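Local coordinates for staphylococcus aureus CymR (PDB 3T8R), which acts as a dimeric, thiol-based oxidation-sensing transcriptional regulator of stress resistance and oxidative response, probably by binding DNA through its helix-turn-helix domains, at residues A[30-35]-A[40-45]; A[47-52]-A[56-61]. One frame throughout, in Å; residues are numbered along the deposited sequence.

Interaction 1 of 2, residues A[30-35]-A[40-45]; sequences SLKSIA and LSDLYL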
loop_
_atom_site.group_PDB
_atom_site.type_symbol
_atom_site.label_atom_id
_atom_site.label_comp_id
_atom_site.label_asym_id
_atom_site.label_seq_id
_atom_site.Cartn_x
_atom_site.Cartn_y
_atom_site.Cartn_z
ATOM N N SER A 30 -18.642 24.605 9.058
ATOM C CA SER A 30 -19.605 24.423 7.980
ATOM C C SER A 30 -19.062 23.438 6.966
ATOM O O SER A 30 -17.855 23.391 6.716
ATOM C CB SER A 30 -19.919 25.754 7.294
ATOM O OG SER A 30 -18.763 26.288 6.679
ATOM N N LEU A 31 -19.953 22.641 6.389
ATOM C CA LEU A 31 -19.564 21.774 5.289
ATOM C C LEU A 31 -18.992 22.640 4.191
ATOM O O LEU A 31 -17.983 22.301 3.569
ATOM C CB LEU A 31 -20.769 21.008 4.746
ATOM C CG LEU A 31 -21.022 19.643 5.384
ATOM C CD1 LEU A 31 -21.707 18.725 4.381
ATOM C CD2 LEU A 31 -19.715 19.035 5.846
ATOM N N LYS A 32 -19.644 23.772 3.964
ATOM C CA LYS A 32 -19.206 24.697 2.926
ATOM C C LYS A 32 -17.737 25.081 3.093
ATOM O O LYS A 32 -16.977 25.082 2.125
ATOM C CB LYS A 32 -20.085 25.945 2.913
ATOM C CG LYS A 32 -19.648 27.001 1.918
ATOM C CD LYS A 32 -20.764 28.001 1.652
ATOM C CE LYS A 32 -21.409 28.458 2.945
ATOM N NZ LYS A 32 -22.503 29.443 2.708
ATOM N N SER A 33 -17.333 25.392 4.321
ATOM C CA SER A 33 -15.956 25.818 4.556
ATOM C C SER A 33 -14.947 24.667 4.375
ATOM O O SER A 33 -13.883 24.864 3.814
ATOM C CB SER A 33 -15.805 26.505 5.918
ATOM O OG SER A 33 -15.560 25.572 6.953
ATOM N N ILE A 34 -15.299 23.466 4.820
ATOM C CA ILE A 34 -14.426 22.307 4.637
ATOM C C ILE A 34 -14.241 21.957 3.163
ATOM O O ILE A 34 -13.118 21.701 2.712
ATOM C CB ILE A 34 -14.951 21.071 5.406
ATOM C CG1 ILE A 34 -14.951 21.351 6.906
ATOM C CG2 ILE A 34 -14.084 19.850 5.113
ATOM C CD1 ILE A 34 -15.873 20.456 7.705
ATOM N N ALA A 35 -15.336 21.949 2.406
ATOM C CA ALA A 35 -15.276 21.650 0.981
ATOM C C ALA A 35 -14.382 22.659 0.274
ATOM O O ALA A 35 -13.524 22.296 -0.530
ATOM C CB ALA A 35 -16.675 21.656 0.366
ATOM N N LEU A 40 -13.126 20.393 -2.842
ATOM C CA LEU A 40 -14.082 19.332 -3.119
ATOM C C LEU A 40 -15.439 19.993 -3.296
ATOM O O LEU A 40 -15.692 21.036 -2.710
ATOM C CB LEU A 40 -14.213 18.424 -1.898
ATOM C CG LEU A 40 -12.982 17.778 -1.289
ATOM C CD1 LEU A 40 -13.343 17.150 0.052
ATOM C CD2 LEU A 40 -12.454 16.758 -2.250
ATOM N N SER A 41 -16.316 19.386 -4.082
ATOM C CA SER A 41 -17.707 19.852 -4.115
ATOM C C SER A 41 -18.400 19.530 -2.797
ATOM O O SER A 41 -18.057 18.545 -2.138
ATOM C CB SER A 41 -18.470 19.236 -5.287
ATOM O OG SER A 41 -18.707 17.855 -5.092
ATOM N N ASP A 42 -19.375 20.358 -2.417
ATOM C CA ASP A 42 -20.154 20.116 -1.203
ATOM C C ASP A 42 -20.881 18.785 -1.315
ATOM O O ASP A 42 -21.064 18.082 -0.324
ATOM C CB ASP A 42 -21.172 21.238 -0.968
ATOM C CG ASP A 42 -20.526 22.523 -0.486
ATOM O OD1 ASP A 42 -20.756 22.909 0.681
ATOM O OD2 ASP A 42 -19.783 23.151 -1.270
ATOM N N LEU A 43 -21.280 18.444 -2.529
ATOM C CA LEU A 43 -22.005 17.208 -2.775
ATOM C C LEU A 43 -21.111 16.001 -2.501
ATOM O O LEU A 43 -21.553 15.009 -1.920
ATOM C CB LEU A 43 -22.536 17.187 -4.208
ATOM C CG LEU A 43 -23.527 16.108 -4.653
ATOM C CD1 LEU A 43 -24.856 16.211 -3.906
ATOM C CD2 LEU A 43 -23.739 16.206 -6.164
ATOM N N TYR A 44 -19.849 16.088 -2.916
ATOM C CA TYR A 44 -18.920 15.004 -2.672
ATOM C C TYR A 44 -18.668 14.881 -1.174
ATOM O O TYR A 44 -18.593 13.780 -0.642
ATOM C CB TYR A 44 -17.609 15.245 -3.424
ATOM C CG TYR A 44 -16.588 14.149 -3.242
ATOM C CD1 TYR A 44 -16.600 13.021 -4.051
ATOM C CD2 TYR A 44 -15.604 14.250 -2.267
ATOM C CE1 TYR A 44 -15.658 12.018 -3.893
ATOM C CE2 TYR A 44 -14.666 13.251 -2.095
ATOM C CZ TYR A 44 -14.696 12.139 -2.912
ATOM O OH TYR A 44 -13.752 11.146 -2.738
ATOM N N LEU A 45 -18.564 16.015 -0.491
ATOM C CA LEU A 45 -18.308 16.007 0.945
ATOM C C LEU A 45 -19.472 15.315 1.643
ATOM O O LEU A 45 -19.286 14.570 2.603
ATOM C CB LEU A 45 -18.162 17.432 1.480
ATOM C CG LEU A 45 -17.058 17.748 2.495
ATOM C CD1 LEU A 45 -17.320 19.088 3.170
ATOM C CD2 LEU A 45 -16.879 16.660 3.545
HETATM O O HOH W 1 -17.991 25.067 -0.710
#

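Interaction 2 of 2, residues A[47-52]-A[56-61]; sequences QLVGPL and GLIRSV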
loop_
_atom_site.group_PDB
_atom_site.type_symbol
_atom_site.label_atom_id
_atom_site.label_comp_id
_atom_site.label_asym_id
_atom_site.label_seq_id
_atom_site.Cartn_x
_atom_site.Cartn_y
_atom_site.Cartn_z
ATOM N N GLN A 47 -21.181 12.869 0.731
ATOM C CA GLN A 47 -21.039 11.416 0.658
ATOM C C GLN A 47 -20.069 10.865 1.693
ATOM O O GLN A 47 -20.113 9.682 2.026
ATOM C CB GLN A 47 -20.614 10.989 -0.741
ATOM C CG GLN A 47 -21.683 11.231 -1.790
ATOM C CD GLN A 47 -21.228 10.824 -3.176
ATOM O OE1 GLN A 47 -20.030 10.667 -3.430
ATOM N NE2 GLN A 47 -22.182 10.655 -4.086
ATOM N N LEU A 48 -19.193 11.724 2.198
ATOM C CA LEU A 48 -18.251 11.315 3.229
ATOM C C LEU A 48 -18.911 11.492 4.579
ATOM O O LEU A 48 -18.760 10.665 5.474
ATOM C CB LEU A 48 -16.988 12.171 3.166
ATOM C CG LEU A 48 -16.316 12.251 1.801
ATOM C CD1 LEU A 48 -15.124 13.181 1.891
ATOM C CD2 LEU A 48 -15.872 10.874 1.366
ATOM N N VAL A 49 -19.642 12.588 4.720
ATOM C CA VAL A 49 -20.289 12.909 5.980
ATOM C C VAL A 49 -21.324 11.855 6.351
ATOM O O VAL A 49 -21.418 11.447 7.507
ATOM C CB VAL A 49 -20.964 14.268 5.907
ATOM C CG1 VAL A 49 -21.978 14.407 7.020
ATOM C CG2 VAL A 49 -19.916 15.369 5.967
ATOM N N GLY A 50 -22.094 11.411 5.367
ATOM C CA GLY A 50 -23.131 10.420 5.603
ATOM C C GLY A 50 -22.688 9.262 6.483
ATOM O O GLY A 50 -23.243 9.058 7.566
ATOM N N PRO A 51 -21.682 8.500 6.025
ATOM C CA PRO A 51 -21.165 7.336 6.751
ATOM C C PRO A 51 -20.541 7.676 8.108
ATOM O O PRO A 51 -20.721 6.921 9.058
ATOM C CB PRO A 51 -20.106 6.773 5.804
ATOM C CG PRO A 51 -20.546 7.216 4.448
ATOM C CD PRO A 51 -21.155 8.569 4.648
ATOM N N LEU A 52 -19.832 8.796 8.198
ATOM C CA LEU A 52 -19.256 9.239 9.470
ATOM C C LEU A 52 -20.334 9.566 10.509
ATOM O O LEU A 52 -20.192 9.279 11.709
ATOM C CB LEU A 52 -18.360 10.457 9.235
ATOM C CG LEU A 52 -17.101 10.147 8.428
ATOM C CD1 LEU A 52 -16.430 11.424 7.954
ATOM C CD2 LEU A 52 -16.134 9.310 9.255
ATOM N N GLY A 56 -21.661 7.451 14.066
ATOM C CA GLY A 56 -21.707 8.209 15.306
ATOM C C GLY A 56 -20.455 9.003 15.647
ATOM O O GLY A 56 -20.279 9.443 16.779
ATOM N N LEU A 57 -19.578 9.199 14.668
ATOM C CA LEU A 57 -18.314 9.877 14.941
ATOM C C LEU A 57 -18.447 11.381 14.881
ATOM O O LEU A 57 -17.717 12.097 15.562
ATOM C CB LEU A 57 -17.230 9.421 13.956
ATOM C CG LEU A 57 -16.883 7.939 13.954
ATOM C CD1 LEU A 57 -15.663 7.730 13.090
ATOM C CD2 LEU A 57 -16.622 7.456 15.375
ATOM N N ILE A 58 -19.358 11.864 14.041
ATOM C CA ILE A 58 -19.620 13.290 13.925
ATOM C C ILE A 58 -21.125 13.542 13.991
ATOM O O ILE A 58 -21.922 12.617 13.819
ATOM C CB ILE A 58 -19.066 13.859 12.603
ATOM C CG1 ILE A 58 -19.852 13.331 11.400
ATOM C CG2 ILE A 58 -17.599 13.501 12.470
ATOM C CD1 ILE A 58 -19.491 14.019 10.076
ATOM N N ARG A 59 -21.503 14.792 14.221
ATOM C CA ARG A 59 -22.918 15.158 14.249
ATOM C C ARG A 59 -23.112 16.574 13.741
ATOM O O ARG A 59 -22.210 17.407 13.816
ATOM C CB ARG A 59 -23.471 15.028 15.654
ATOM C CG ARG A 59 -22.876 16.006 16.632
ATOM C CD ARG A 59 -23.514 15.801 17.978
ATOM N NE ARG A 59 -22.887 16.584 19.031
ATOM C CZ ARG A 59 -23.199 16.451 20.312
ATOM N NH1 ARG A 59 -24.117 15.560 20.670
ATOM N NH2 ARG A 59 -22.594 17.195 21.230
ATOM N N SER A 60 -24.293 16.843 13.199
ATOM C CA SER A 60 -24.593 18.181 12.716
ATOM C C SER A 60 -25.212 18.999 13.841
ATOM O O SER A 60 -25.815 18.438 14.755
ATOM C CB SER A 60 -25.526 18.111 11.506
ATOM O OG SER A 60 -26.555 17.162 11.713
ATOM N N VAL A 61 -25.029 20.316 13.795
ATOM C CA VAL A 61 -25.669 21.207 14.755
ATOM C C VAL A 61 -26.947 21.749 14.132
ATOM O O VAL A 61 -27.018 21.964 12.919
ATOM C CB VAL A 61 -24.760 22.378 15.169
ATOM C CG1 VAL A 61 -25.168 23.650 14.442
ATOM C CG2 VAL A 61 -24.828 22.592 16.671
#

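Interaction 1 of 2, residues A[30-35]-A[40-45]
Leu45 is the bump and the flank of helix 31-37 the hollow: its CD1 methyl enters a notch walled by Leu31, Ile34 and Ala35. At the bottom CD1 meets backbone, lying 3.3 Å from Leu31 O. The walls are apolar, with Leu31 CD2 3.6 Å from Leu45 CD1 and Ile34 CB 3.8 Å from the same methyl. Ile34 crosses Leu45 at about a right angle and meets the methyl with its branch point CB, CG2 beside it. Ala35 puts its CB against the linker, 3.3 Å from Leu40 O. The two helices form the helix-turn-helix unit expected of an Rrf2-type regulator, and by that comparison helix 42-54 is probably the one that reads DNA. Their linker is closed by a backbone bond, Leu40 N to Ala35 O at 3.0 Å, almost straight at the hydrogen (175°). Ser41 then N-caps the second helix by accepting from Tyr44 N, just as Ser30 caps the first by accepting from Ser33 N. Above the apolar notch, Asp42 bends back over helix 31-37. With CG anti to its own carbonyl carbon (chi1 -74°), the carboxylate is carried to the first turn of that helix, where OD1 approaches Lys32 CA to 3.3 Å. A negative group near a helix start should be favourable electrostatically. The other oxygen, OD2, takes a hydrogen bond from a water at 2.7 Å, and this water also donates to Lys32 O, linking the two segments through solvent. On the inner side, helix 8-21 covers the pair, with Leu16 against Ile34 and Tyr12 against Leu40.

Interaction 2 of 2, residues A[47-52]-A[56-61]
Ile58 lays its long branch over the last turns of helix 42-54, CD1 resting 3.8 Å from Leu52 CB and 4.0 Å from Val49 CG1. Its CG1 occupies the crowded position between backbone N and carbonyl carbon (chi1 69°), and from there the extended branch spans the gap between strand and helix. The CG1 methylene also contributes, lying 3.9 Å from Leu52 CB, so that Leu52 is met along the branch while Val49 meets the terminal methyl alone. Val49 crosses Ile58 at about a right angle and offers the CG1 methyl, which stands anti to its own backbone N. In this winged helix-turn-helix domain the chain turns from the probable recognition helix into the wing through a Schellman motif: Gly56, the first residue beyond helical geometry, adopts positive phi (83°), a conformation that glycine accepts readily. The bond that closes this turn within the contact runs from Leu57 N to Leu52 O at 3.0 Å. The chain then continues as strand 58-60, which pairs antiparallel with strand 67-70. Leu57, beside the turn, packs its CB 3.7 Å from Leu52 O and reaches with CD1 to within 4.2 Å of Leu52 CD2, a looser touch than that of Ile58. Upstream, the helix is kinked at Pro51, whose nitrogen carries no hydrogen and makes no bond to the preceding turn. Neighbours on other elements add to the contact: Tyr68 of strand 67-70 touches both Val49 and Ile58, Leu16 and Met17 of helix 8-21 meet Leu52 and Ile58 respectively, and Leu85 of helix 79-87 lies against Leu57.

How the interactions relate
Interaction 1 closes before interaction 2 opens, and helix 42-54 serves both: its first turn packs against helix 31-37, its later turns against the strand that follows. The centres are 12 Å apart, yet the contacts touch, for Leu31 CD2 lies 3.7 Å from Val49 CG2. Val49 thus gives one methyl to each neighbour. The two contacts together show a probable DNA-reading helix packed at its start against helix 31-37 and at its later turns against the wing strand. Cys28, the only cysteine in the deposited sequence and so probably the oxidation-sensitive thiol, precedes segment 30-35 closely and touches Val61, at the far end of segment 56-61 and not itself part of the packing.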